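PDB 5M1T: MucR Phosphodiesterase from Pseudomonas aeruginosa, which belongs to the EAL-domain family of proteins and is held here with two magnesium ions and the ligand C2E in its pocket. Local coordinates for residues P60-L68 and A117-L125. Numbering follows the deposited sequence.
Sequences PMIGVEALL and ADWNIAVNL. With MG (magnesium ion), chain D; C2E (9,9'-[(2R,3R,3aS,5S,7aR,9R,10R,10aS,12S,14aR)-3,5,10,12-tetrahydroxy-5,12-dioxidooctahydro-2H,7H-difuro[3,2-d:3',2'-j][1,3,7,9,2,8]tetraoxadiphosphacyclododecine-2,9-diyl]bis(2-amino-1,9-dihydro-6H-purin-6-one)), chain C.
E65 and N124 meet where two parallel strands, 61-68 and 120-124, reach a magnesium ion. From its CB, 4.4 Å from the CB of A122 on the neighbouring strand, E65 runs fully extended, CG anti to the backbone N (chi1 -178°). CG passes the carbonyl oxygen of A122. OE2 binds the magnesium ion at 2.2 Å and, through its anti lone pair, accepts a 2.8 Å hydrogen bond from N124 ND2. Glutamate suits the place because its other oxygen, OE1, can take a hydrogen bond from Q263 and a salt bridge from K207. An amide suits N124: OD1 takes the metal while ND2 donates in its own plane to OE2, the two flat groups standing 49° apart. E156, D186, O2P of C2E and a water complete the six ligands.

Behind this site the parallel pair is hydrogen-bonded from V64 N to N120 O, A122 N to V64 O and A66 N to A122 O, with a longer rung, N120 N to I62 O, at 3.3 Å. G63 follows a backbone path on which a CB would collide with N120 O. A122, with only a CB, probably leaves room beside E65, while on the other face V64 CG2 rests 3.9 Å from I121 CD1. At the far end M61, also extended, lays CG over one face of the W119 indole, its SD in oblique Met-aromatic contact; a water joins W119 NE1 to M61 O.

The pair sits in the EAL barrel, between strand 46-55, antiparallel to 61-72, and strand 153-158, parallel to 120-124; helix 93-113 covers V64, I121 and V123.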
ATOM      1  N   PRO A  60      -4.156 -13.073  33.310  1.00 40.69           N
ATOM      2  CA  PRO A  60      -2.778 -13.011  32.833  1.00 40.33           C
ATOM      3  C   PRO A  60      -2.588 -12.025  31.661  1.00 39.48           C
ATOM      4  O   PRO A  60      -3.474 -11.814  30.820  1.00 37.36           O
ATOM      5  CB  PRO A  60      -2.493 -14.439  32.358  1.00 40.13           C
ATOM      6  CG  PRO A  60      -3.820 -14.942  31.920  1.00 40.66           C
ATOM      7  CD  PRO A  60      -4.864 -14.246  32.785  1.00 41.34           C
ATOM      8  N   MET A  61      -1.414 -11.411  31.665  1.00 38.63           N
ATOM      9  CA  MET A  61      -0.874 -10.685  30.550  1.00 36.46           C
ATOM     10  C   MET A  61      -0.799 -11.660  29.386  1.00 34.84           C
ATOM     11  O   MET A  61      -0.254 -12.748  29.536  1.00 34.30           O
ATOM     12  CB  MET A  61       0.503 -10.197  30.971  1.00 36.93           C
ATOM     13  CG  MET A  61       1.300  -9.503  29.904  1.00 38.27           C
ATOM     14  SD  MET A  61       2.632  -8.515  30.624  1.00 39.69           S
ATOM     15  CE  MET A  61       3.098  -7.687  29.136  1.00 38.36           C
ATOM     16  N   ILE A  62      -1.401 -11.289  28.253  1.00 32.98           N
ATOM     17  CA  ILE A  62      -1.375 -12.114  27.025  1.00 32.10           C
ATOM     18  C   ILE A  62      -0.474 -11.539  25.925  1.00 30.41           C
ATOM     19  O   ILE A  62      -0.437 -12.066  24.819  1.00 30.55           O
ATOM     20  CB  ILE A  62      -2.778 -12.279  26.423  1.00 32.24           C
ATOM     21  CG1 ILE A  62      -3.412 -10.906  26.131  1.00 32.26           C
ATOM     22  CG2 ILE A  62      -3.651 -13.107  27.356  1.00 33.24           C
ATOM     23  CD1 ILE A  62      -4.683 -10.969  25.319  1.00 32.59           C
ATOM     24  N   GLY A  63       0.225 -10.448  26.217  1.00 29.54           N
ATOM     25  CA  GLY A  63       1.137  -9.825  25.261  1.00 28.19           C
ATOM     26  C   GLY A  63       1.374  -8.350  25.513  1.00 26.76           C
ATOM     27  O   GLY A  63       1.019  -7.830  26.577  1.00 26.73           O
ATOM     28  N   VAL A  64       1.959  -7.679  24.521  1.00 24.71           N
ATOM     29  CA  VAL A  64       2.144  -6.255  24.588  1.00 24.43           C
ATOM     30  C   VAL A  64       1.855  -5.580  23.251  1.00 23.74           C
ATOM     31  O   VAL A  64       1.897  -6.225  22.209  1.00 23.43           O
ATOM     32  CB  VAL A  64       3.586  -5.875  25.020  1.00 25.13           C
ATOM     33  CG1 VAL A  64       3.865  -6.385  26.421  1.00 25.83           C
ATOM     34  CG2 VAL A  64       4.629  -6.405  24.055  1.00 24.79           C
ATOM     35  N   GLU A  65       1.573  -4.281  23.292  1.00 22.39           N
ATOM     36  CA  GLU A  65       1.627  -3.459  22.099  1.00 22.01           C
ATOM     37  C   GLU A  65       2.952  -2.686  22.087  1.00 21.73           C
ATOM     38  O   GLU A  65       3.288  -2.032  23.064  1.00 21.74           O
ATOM     39  CB  GLU A  65       0.440  -2.480  22.047  1.00 21.58           C
ATOM     40  CG  GLU A  65       0.430  -1.644  20.789  1.00 21.55           C
ATOM     41  CD  GLU A  65      -0.801  -0.726  20.647  1.00 21.16           C
ATOM     42  OE1 GLU A  65      -1.658  -0.696  21.562  1.00 21.18           O
ATOM     43  OE2 GLU A  65      -0.902  -0.044  19.605  1.00 19.76           O
ATOM     44  N   ALA A  66       3.679  -2.753  20.986  1.00 21.04           N
ATOM     45  CA  ALA A  66       4.866  -1.955  20.805  1.00 21.51           C
ATOM     46  C   ALA A  66       4.486  -0.534  20.437  1.00 21.36           C
ATOM     47  O   ALA A  66       3.668  -0.327  19.535  1.00 21.32           O
ATOM     48  CB  ALA A  66       5.758  -2.553  19.693  1.00 21.35           C
ATOM     49  N   LEU A  67       5.089   0.425  21.131  1.00 21.32           N
ATOM     50  CA  LEU A  67       4.790   1.836  20.984  1.00 21.79           C
ATOM     51  C   LEU A  67       6.099   2.672  20.886  1.00 22.14           C
ATOM     52  O   LEU A  67       6.960   2.657  21.772  1.00 21.37           O
ATOM     53  CB  LEU A  67       3.942   2.316  22.176  1.00 22.20           C
ATOM     54  CG  LEU A  67       2.515   1.766  22.265  1.00 22.50           C
ATOM     55  CD1 LEU A  67       1.838   2.092  23.613  1.00 23.05           C
ATOM     56  CD2 LEU A  67       1.674   2.291  21.096  1.00 22.56           C
ATOM     57  N   LEU A  68       6.229   3.408  19.793  1.00 22.52           N
ATOM     58  CA  LEU A  68       7.449   4.102  19.494  1.00 22.56           C
ATOM     59  C   LEU A  68       7.574   5.350  20.359  1.00 23.26           C
ATOM     60  O   LEU A  68       6.585   6.059  20.601  1.00 22.70           O
ATOM     61  CB  LEU A  68       7.475   4.468  18.013  1.00 22.68           C
ATOM     62  CG  LEU A  68       8.755   5.093  17.418  1.00 23.21           C
ATOM     63  CD1 LEU A  68       9.902   4.116  17.481  1.00 23.37           C
ATOM     64  CD2 LEU A  68       8.503   5.547  15.979  1.00 23.25           C
ATOM     65  N   ALA A 117       5.744 -17.980  27.052  1.00 32.66           N
ATOM     66  CA  ALA A 117       5.120 -18.710  25.943  1.00 32.87           C
ATOM     67  C   ALA A 117       3.767 -18.210  25.466  1.00 32.36           C
ATOM     68  O   ALA A 117       3.352 -18.515  24.335  1.00 31.86           O
ATOM     69  CB  ALA A 117       4.968 -20.170  26.354  1.00 33.75           C
ATOM     70  N   ASP A 118       3.051 -17.496  26.317  1.00 32.36           N
ATOM     71  CA  ASP A 118       1.709 -17.081  25.940  1.00 33.75           C
ATOM     72  C   ASP A 118       1.640 -15.575  25.709  1.00 31.76           C
ATOM     73  O   ASP A 118       0.590 -14.967  25.906  1.00 31.85           O
ATOM     74  CB  ASP A 118       0.688 -17.540  26.993  1.00 36.55           C
ATOM     75  CG  ASP A 118       0.649 -19.088  27.152  1.00 40.12           C
ATOM     76  OD1 ASP A 118       1.269 -19.824  26.331  1.00 42.37           O
ATOM     77  OD2 ASP A 118      -0.005 -19.578  28.106  1.00 44.37           O
ATOM     78  N   TRP A 119       2.768 -14.972  25.332  1.00 29.78           N
ATOM     79  CA  TRP A 119       2.778 -13.569  24.912  1.00 28.60           C
ATOM     80  C   TRP A 119       2.890 -13.430  23.409  1.00 27.10           C
ATOM     81  O   TRP A 119       3.582 -14.168  22.757  1.00 25.64           O
ATOM     82  CB  TRP A 119       3.934 -12.794  25.517  1.00 28.93           C
ATOM     83  CG  TRP A 119       3.869 -12.602  26.988  1.00 29.28           C
ATOM     84  CD1 TRP A 119       2.936 -13.089  27.827  1.00 29.53           C
ATOM     85  CD2 TRP A 119       4.831 -11.921  27.805  1.00 29.69           C
ATOM     86  NE1 TRP A 119       3.223 -12.737  29.107  1.00 29.50           N
ATOM     87  CE2 TRP A 119       4.384 -12.017  29.126  1.00 29.82           C
ATOM     88  CE3 TRP A 119       6.044 -11.267  27.541  1.00 30.53           C
ATOM     89  CZ2 TRP A 119       5.080 -11.474  30.191  1.00 30.55           C
ATOM     90  CZ3 TRP A 119       6.743 -10.711  28.591  1.00 30.83           C
ATOM     91  CH2 TRP A 119       6.256 -10.825  29.913  1.00 31.74           C
ATOM     92  N   ASN A 120       2.163 -12.456  22.892  1.00 26.92           N
ATOM     93  CA  ASN A 120       2.310 -11.980  21.539  1.00 26.51           C
ATOM     94  C   ASN A 120       2.744 -10.518  21.514  1.00 24.53           C
ATOM     95  O   ASN A 120       2.663  -9.816  22.521  1.00 23.81           O
ATOM     96  CB  ASN A 120       0.981 -12.140  20.814  1.00 27.81           C
ATOM     97  CG  ASN A 120       0.585 -13.587  20.681  1.00 30.52           C
ATOM     98  OD1 ASN A 120       1.453 -14.490  20.520  1.00 32.59           O
ATOM     99  ND2 ASN A 120      -0.733 -13.848  20.762  1.00 31.08           N
ATOM    100  N   ILE A 121       3.217 -10.048  20.361  1.00 22.96           N
ATOM    101  CA  ILE A 121       3.548  -8.651  20.256  1.00 22.41           C
ATOM    102  C   ILE A 121       2.793  -8.010  19.104  1.00 21.82           C
ATOM    103  O   ILE A 121       2.754  -8.534  17.992  1.00 21.95           O
ATOM    104  CB  ILE A 121       5.060  -8.372  20.138  1.00 22.13           C
ATOM    105  CG1 ILE A 121       5.319  -6.850  20.185  1.00 21.66           C
ATOM    106  CG2 ILE A 121       5.635  -8.922  18.837  1.00 22.33           C
ATOM    107  CD1 ILE A 121       6.663  -6.520  20.780  1.00 21.75           C
ATOM    108  N   ALA A 122       2.220  -6.853  19.389  1.00 21.05           N
ATOM    109  CA  ALA A 122       1.432  -6.122  18.410  1.00 20.92           C
ATOM    110  C   ALA A 122       2.181  -4.888  17.900  1.00 20.78           C
ATOM    111  O   ALA A 122       2.679  -4.090  18.672  1.00 20.51           O
ATOM    112  CB  ALA A 122       0.120  -5.702  19.046  1.00 20.70           C
ATOM    113  N   VAL A 123       2.264  -4.750  16.589  1.00 21.03           N
ATOM    114  CA  VAL A 123       2.980  -3.628  15.960  1.00 20.97           C
ATOM    115  C   VAL A 123       2.008  -2.819  15.099  1.00 20.55           C
ATOM    116  O   VAL A 123       1.226  -3.379  14.337  1.00 21.21           O
ATOM    117  CB  VAL A 123       4.138  -4.134  15.069  1.00 21.49           C
ATOM    118  CG1 VAL A 123       4.744  -2.996  14.244  1.00 21.56           C
ATOM    119  CG2 VAL A 123       5.194  -4.818  15.933  1.00 21.52           C
ATOM    120  N   ASN A 124       2.054  -1.513  15.215  1.00 19.89           N
ATOM    121  CA  ASN A 124       1.147  -0.672  14.453  1.00 20.17           C
ATOM    122  C   ASN A 124       1.601  -0.447  13.030  1.00 21.21           C
ATOM    123  O   ASN A 124       2.802  -0.261  12.787  1.00 21.61           O
ATOM    124  CB  ASN A 124       1.000   0.665  15.149  1.00 19.72           C
ATOM    125  CG  ASN A 124       0.226   0.543  16.450  1.00 19.21           C
ATOM    126  OD1 ASN A 124      -0.982   0.323  16.436  1.00 19.62           O
ATOM    127  ND2 ASN A 124       0.911   0.638  17.564  1.00 18.63           N
ATOM    128  N   LEU A 125       0.632  -0.425  12.093  1.00 21.74           N
ATOM    129  CA  LEU A 125       0.900  -0.048  10.694  1.00 21.58           C
ATOM    130  C   LEU A 125       0.092   1.188  10.282  1.00 22.20           C
ATOM    131  O   LEU A 125      -1.120   1.211  10.369  1.00 21.59           O
ATOM    132  CB  LEU A 125       0.574  -1.204   9.754  1.00 21.42           C
ATOM    133  CG  LEU A 125       1.304  -2.545   9.994  1.00 21.49           C
ATOM    134  CD1 LEU A 125       0.831  -3.617   9.042  1.00 21.78           C
ATOM    135  CD2 LEU A 125       2.785  -2.365   9.807  1.00 21.71           C
TER
HETATM  136 MG    MG D 702      -2.469   0.322  18.111  1.00 13.87          MG
HETATM  137  P1  C2E C 701      -2.625   3.510  19.252  1.00 22.24           P
HETATM  138  O2P C2E C 701      -2.318   2.397  18.289  1.00 20.84           O
HETATM  139  O1P C2E C 701      -4.096   3.715  19.553  1.00 23.32           O
HETATM  140  O5' C2E C 701      -1.830   3.198  20.599  1.00 22.29           O
HETATM  141  C5' C2E C 701      -2.438   3.379  21.859  1.00 23.46           C
HETATM  142  C4' C2E C 701      -2.158   4.760  22.406  1.00 24.20           C
HETATM  143  O4' C2E C 701      -2.958   4.947  23.588  1.00 24.39           O
HETATM  144  C3' C2E C 701      -0.712   4.932  22.840  1.00 24.54           C
HETATM  145  O3' C2E C 701      -0.336   6.295  22.647  1.00 24.24           O
HETATM  146  C2' C2E C 701      -0.736   4.637  24.324  1.00 24.90           C
HETATM  147  O2' C2E C 701       0.324   5.268  25.043  1.00 24.85           O
HETATM  148  C1' C2E C 701      -2.086   5.246  24.679  1.00 25.52           C
HETATM  149  N9  C2E C 701      -2.674   4.716  25.908  1.00 26.89           N
HETATM  150  C8  C2E C 701      -2.698   3.435  26.309  1.00 28.42           C
HETATM  151  N7  C2E C 701      -3.339   3.331  27.493  1.00 28.63           N
HETATM  152  C5  C2E C 701      -3.743   4.559  27.846  1.00 27.16           C
HETATM  153  C6  C2E C 701      -4.473   5.147  28.974  1.00 27.17           C
HETATM  154  O6  C2E C 701      -4.889   4.415  29.900  1.00 26.62           O
HETATM  155  N1  C2E C 701      -4.675   6.474  28.953  1.00 27.66           N
HETATM  156  C2  C2E C 701      -4.228   7.263  27.950  1.00 27.78           C
HETATM  157  N2  C2E C 701      -4.456   8.596  27.987  1.00 28.62           N
HETATM  158  N3  C2E C 701      -3.563   6.785  26.883  1.00 27.41           N
HETATM  159  C4  C2E C 701      -3.296   5.468  26.796  1.00 27.29           C
HETATM  160  P11 C2E C 701       1.060   6.667  21.940  1.00 24.35           P
HETATM  161  O21 C2E C 701       2.134   5.733  22.475  1.00 25.26           O
HETATM  162  O11 C2E C 701       1.396   8.084  22.262  1.00 23.75           O
HETATM  163  O5A C2E C 701       0.869   6.419  20.372  1.00 23.76           O
HETATM  164  C5A C2E C 701      -0.136   7.165  19.679  1.00 23.16           C
HETATM  165  C4A C2E C 701      -0.365   6.560  18.311  1.00 22.66           C
HETATM  166  O4A C2E C 701       0.844   6.545  17.558  1.00 22.85           O
HETATM  167  C3A C2E C 701      -0.759   5.108  18.369  1.00 22.98           C
HETATM  168  O3A C2E C 701      -2.133   4.928  18.664  1.00 23.46           O
HETATM  169  C2A C2E C 701      -0.390   4.613  16.995  1.00 22.75           C
HETATM  170  O2A C2E C 701      -1.375   4.963  16.032  1.00 23.97           O
HETATM  171  C1A C2E C 701       0.855   5.407  16.689  1.00 22.88           C
HETATM  172  N91 C2E C 701       2.069   4.568  16.903  1.00 23.00           N
HETATM  173  C81 C2E C 701       2.742   4.327  18.048  1.00 22.66           C
HETATM  174  N71 C2E C 701       3.821   3.533  17.814  1.00 22.34           N
HETATM  175  C51 C2E C 701       3.828   3.269  16.496  1.00 22.03           C
HETATM  176  C61 C2E C 701       4.669   2.493  15.568  1.00 22.16           C
HETATM  177  O61 C2E C 701       5.660   1.862  15.993  1.00 22.02           O
HETATM  178  N11 C2E C 701       4.325   2.480  14.268  1.00 22.23           N
HETATM  179  C21 C2E C 701       3.242   3.145  13.809  1.00 22.82           C
HETATM  180  N21 C2E C 701       2.945   3.097  12.499  1.00 24.19           N
HETATM  181  N31 C2E C 701       2.423   3.875  14.596  1.00 22.31           N
HETATM  182  C41 C2E C 701       2.674   3.948  15.915  1.00 22.18           C
HETATM  183  O   HOH W   1       2.074 -13.805  31.376  1.00 41.59           O
HETATM  184  O   HOH W   2       4.015  -0.248  16.888  1.00 18.79           O
HETATM  185  O   HOH W   3      -3.471   0.375  20.030  1.00 24.74           O